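Local coordinates for peroxisomal membrane protein PEX15 (Saccharomyces cerevisiae, PDB 5VXV), which anchors the AAA-ATPase subunits PEX1 and PEX6 to the peroxisomal membrane, with this helical piece probably forming part of its cytoplasmic region, at residues A[100-105]-A[154-159]. Numbering follows the deposited sequence.
Sequences CCIKVI and IFQVKV
Ile102 reaches from helix 91-108 into the angle between Gln156 and Val157 of helix 143-161, a compact example of two helical segments meeting through one branched side chain. The apolar share of the contact falls to its longer branch. CD1 lies 3.9 Å from CG2 of Val157 and 3.8 Å from CB of Gln156, so a single methyl touches two consecutive residues of the facing helix. With CG1 anti to the carbonyl carbon (chi1 -69°) and CD1 extended beyond it, that branch carries its methyl toward the other helix; the CA atoms of Ile102 and Val157 are 7.5 Å apart. Val157 offers CG2 alone to the isoleucine.

The second kind of contact sets a polar group against hydrocarbon. Gln156 crosses Ile102 at about a right angle, and its OE1 rests against both ends of the forked side chain, 3.7 Å from CD1 and equally far from CG2. These are van der Waals contacts, and no hydrogen bond joins the two segments.

Both helices belong to a mostly helical piece of PEX15 that is predicted to be cytoplasmic, where they precede and follow helix 112-136 in the chain. That intervening helix packs against both: its Leu122 touches Ile102 and its Glu123 touches Val157, making the site a three-helix junction close to the centre of the chain. Ile152 and Leu161, also on helix 143-161, touch Ile102 as well.

Backbone bonding differs between the two sides. Val104 N bonds to Cys100 O at 3.2 Å, the regular alpha-helical step, whereas Val159 N reaches back five residues to Ile154 O, at 3.0 Å. This wider pi-type turn encloses Gln156 and Val157, the two residues that receive the isoleucine.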
ATOM      1  N   CYS A 100      -0.567   3.619   1.925  1.00 13.10           N
ATOM      2  CA  CYS A 100      -1.154   4.882   2.366  1.00 12.52           C
ATOM      3  C   CYS A 100      -2.556   4.673   2.928  1.00 13.38           C
ATOM      4  O   CYS A 100      -2.926   5.294   3.931  1.00 14.13           O
ATOM      5  CB  CYS A 100      -1.178   5.884   1.212  1.00 13.31           C
ATOM      6  SG  CYS A 100       0.459   6.484   0.734  1.00 15.01           S
ATOM      7  N   CYS A 101      -3.353   3.804   2.300  1.00 13.92           N
ATOM      8  CA  CYS A 101      -4.664   3.476   2.855  1.00 13.27           C
ATOM      9  C   CYS A 101      -4.524   2.850   4.237  1.00 13.57           C
ATOM     10  O   CYS A 101      -5.301   3.153   5.149  1.00 14.63           O
ATOM     11  CB  CYS A 101      -5.412   2.529   1.919  1.00 13.88           C
ATOM     12  SG  CYS A 101      -5.828   3.231   0.306  1.00 16.25           S
ATOM     13  N   ILE A 102      -3.531   1.977   4.405  1.00 13.65           N
ATOM     14  CA  ILE A 102      -3.291   1.343   5.697  1.00 13.45           C
ATOM     15  C   ILE A 102      -2.931   2.389   6.745  1.00 14.90           C
ATOM     16  O   ILE A 102      -3.376   2.317   7.895  1.00 14.12           O
ATOM     17  CB  ILE A 102      -2.189   0.276   5.551  1.00 13.38           C
ATOM     18  CG1 ILE A 102      -2.704  -0.896   4.710  1.00 13.92           C
ATOM     19  CG2 ILE A 102      -1.703  -0.213   6.915  1.00 15.42           C
ATOM     20  CD1 ILE A 102      -1.614  -1.797   4.173  1.00 14.59           C
ATOM     21  N   LYS A 103      -2.126   3.379   6.358  1.00 14.88           N
ATOM     22  CA  LYS A 103      -1.705   4.405   7.308  0.53 15.30           C
ATOM     23  C   LYS A 103      -2.890   5.203   7.833  1.00 14.68           C
ATOM     24  O   LYS A 103      -2.886   5.629   8.995  1.00 14.93           O
ATOM     25  CB  LYS A 103      -0.681   5.334   6.660  0.53 16.05           C
ATOM     26  CG  LYS A 103       0.725   4.765   6.660  0.53 17.58           C
ATOM     27  CD  LYS A 103       1.696   5.663   5.922  0.53 19.78           C
ATOM     28  CE  LYS A 103       3.072   5.025   5.836  0.53 20.39           C
ATOM     29  NZ  LYS A 103       3.991   5.807   4.968  0.53 20.99           N
ATOM     30  N   VAL A 104      -3.911   5.416   7.001  1.00 14.41           N
ATOM     31  CA  VAL A 104      -5.114   6.113   7.454  1.00 16.24           C
ATOM     32  C   VAL A 104      -5.838   5.281   8.506  1.00 15.53           C
ATOM     33  O   VAL A 104      -6.189   5.774   9.583  1.00 16.52           O
ATOM     34  CB  VAL A 104      -6.033   6.429   6.258  1.00 17.70           C
ATOM     35  CG1 VAL A 104      -7.410   6.901   6.733  1.00 18.64           C
ATOM     36  CG2 VAL A 104      -5.396   7.481   5.363  1.00 18.06           C
ATOM     37  N   ILE A 105      -6.075   4.004   8.203  1.00 15.62           N
ATOM     38  CA  ILE A 105      -6.777   3.134   9.140  1.00 16.30           C
ATOM     39  C   ILE A 105      -6.002   3.028  10.445  1.00 17.29           C
ATOM     40  O   ILE A 105      -6.585   3.051  11.536  1.00 18.52           O
ATOM     41  CB  ILE A 105      -7.001   1.748   8.504  1.00 17.54           C
ATOM     42  CG1 ILE A 105      -7.883   1.868   7.258  1.00 18.48           C
ATOM     43  CG2 ILE A 105      -7.632   0.785   9.511  1.00 19.28           C
ATOM     44  CD1 ILE A 105      -7.929   0.609   6.410  1.00 20.50           C
ATOM     45  N   ILE A 154      -0.346  -9.685   4.064  1.00 13.89           N
ATOM     46  CA  ILE A 154      -0.165 -10.549   5.227  1.00 13.66           C
ATOM     47  C   ILE A 154       0.342  -9.749   6.424  1.00 13.40           C
ATOM     48  O   ILE A 154      -0.244  -9.795   7.511  1.00 14.63           O
ATOM     49  CB  ILE A 154       0.778 -11.716   4.884  1.00 14.87           C
ATOM     50  CG1 ILE A 154       0.121 -12.619   3.835  1.00 19.11           C
ATOM     51  CG2 ILE A 154       1.123 -12.517   6.140  1.00 17.25           C
ATOM     52  CD1 ILE A 154       0.999 -13.747   3.329  1.00 23.24           C
ATOM     53  N   PHE A 155       1.440  -9.008   6.248  1.00 12.98           N
ATOM     54  CA  PHE A 155       2.113  -8.425   7.405  1.00 13.77           C
ATOM     55  C   PHE A 155       1.471  -7.116   7.853  1.00 15.24           C
ATOM     56  O   PHE A 155       1.428  -6.827   9.053  1.00 15.93           O
ATOM     57  CB  PHE A 155       3.596  -8.207   7.096  1.00 14.28           C
ATOM     58  CG  PHE A 155       4.360  -9.481   6.861  1.00 15.14           C
ATOM     59  CD1 PHE A 155       4.290 -10.523   7.770  1.00 16.24           C
ATOM     60  CD2 PHE A 155       5.138  -9.639   5.728  1.00 16.95           C
ATOM     61  CE1 PHE A 155       4.985 -11.699   7.555  1.00 19.02           C
ATOM     62  CE2 PHE A 155       5.833 -10.810   5.507  1.00 19.15           C
ATOM     63  CZ  PHE A 155       5.757 -11.843   6.420  1.00 19.63           C
ATOM     64  N   GLN A 156       0.980  -6.302   6.921  1.00 15.13           N
ATOM     65  CA  GLN A 156       0.396  -5.025   7.311  1.00 14.97           C
ATOM     66  C   GLN A 156      -1.099  -5.113   7.589  1.00 15.07           C
ATOM     67  O   GLN A 156      -1.596  -4.398   8.468  1.00 18.08           O
ATOM     68  CB  GLN A 156       0.660  -3.969   6.234  1.00 16.54           C
ATOM     69  CG  GLN A 156       2.140  -3.718   5.980  1.00 21.77           C
ATOM     70  CD  GLN A 156       2.427  -2.300   5.517  1.00 30.77           C
ATOM     71  OE1 GLN A 156       1.679  -1.369   5.817  1.00 31.28           O
ATOM     72  NE2 GLN A 156       3.523  -2.129   4.786  1.00 36.34           N
ATOM     73  N   VAL A 157      -1.827  -5.975   6.883  1.00 15.07           N
ATOM     74  CA  VAL A 157      -3.276  -6.042   7.043  1.00 15.24           C
ATOM     75  C   VAL A 157      -3.647  -7.165   8.009  1.00 15.19           C
ATOM     76  O   VAL A 157      -4.232  -6.910   9.067  1.00 16.93           O
ATOM     77  CB  VAL A 157      -3.975  -6.216   5.682  1.00 15.15           C
ATOM     78  CG1 VAL A 157      -5.487  -6.190   5.852  1.00 17.35           C
ATOM     79  CG2 VAL A 157      -3.536  -5.120   4.722  1.00 15.60           C
ATOM     80  N   LYS A 158      -3.308  -8.411   7.668  1.00 14.67           N
ATOM     81  CA  LYS A 158      -3.740  -9.528   8.508  1.00 14.97           C
ATOM     82  C   LYS A 158      -3.069  -9.485   9.878  1.00 16.17           C
ATOM     83  O   LYS A 158      -3.700  -9.807  10.891  1.00 18.57           O
ATOM     84  CB  LYS A 158      -3.459 -10.868   7.822  1.00 15.42           C
ATOM     85  CG  LYS A 158      -4.091 -11.049   6.439  1.00 19.02           C
ATOM     86  CD  LYS A 158      -5.588 -10.746   6.400  1.00 23.77           C
ATOM     87  CE  LYS A 158      -6.395 -11.654   7.316  1.00 25.56           C
ATOM     88  NZ  LYS A 158      -7.855 -11.581   7.014  1.00 25.81           N
ATOM     89  N   VAL A 159      -1.796  -9.091   9.933  1.00 16.26           N
ATOM     90  CA  VAL A 159      -1.059  -9.037  11.191  1.00 16.99           C
ATOM     91  C   VAL A 159      -1.300  -7.702  11.886  1.00 16.46           C
ATOM     92  O   VAL A 159      -1.932  -7.651  12.947  1.00 18.03           O
ATOM     93  CB  VAL A 159       0.447  -9.277  10.959  1.00 17.07           C
ATOM     94  CG1 VAL A 159       1.269  -8.952  12.211  1.00 17.57           C
ATOM     95  CG2 VAL A 159       0.694 -10.715  10.535  1.00 17.40           C
TER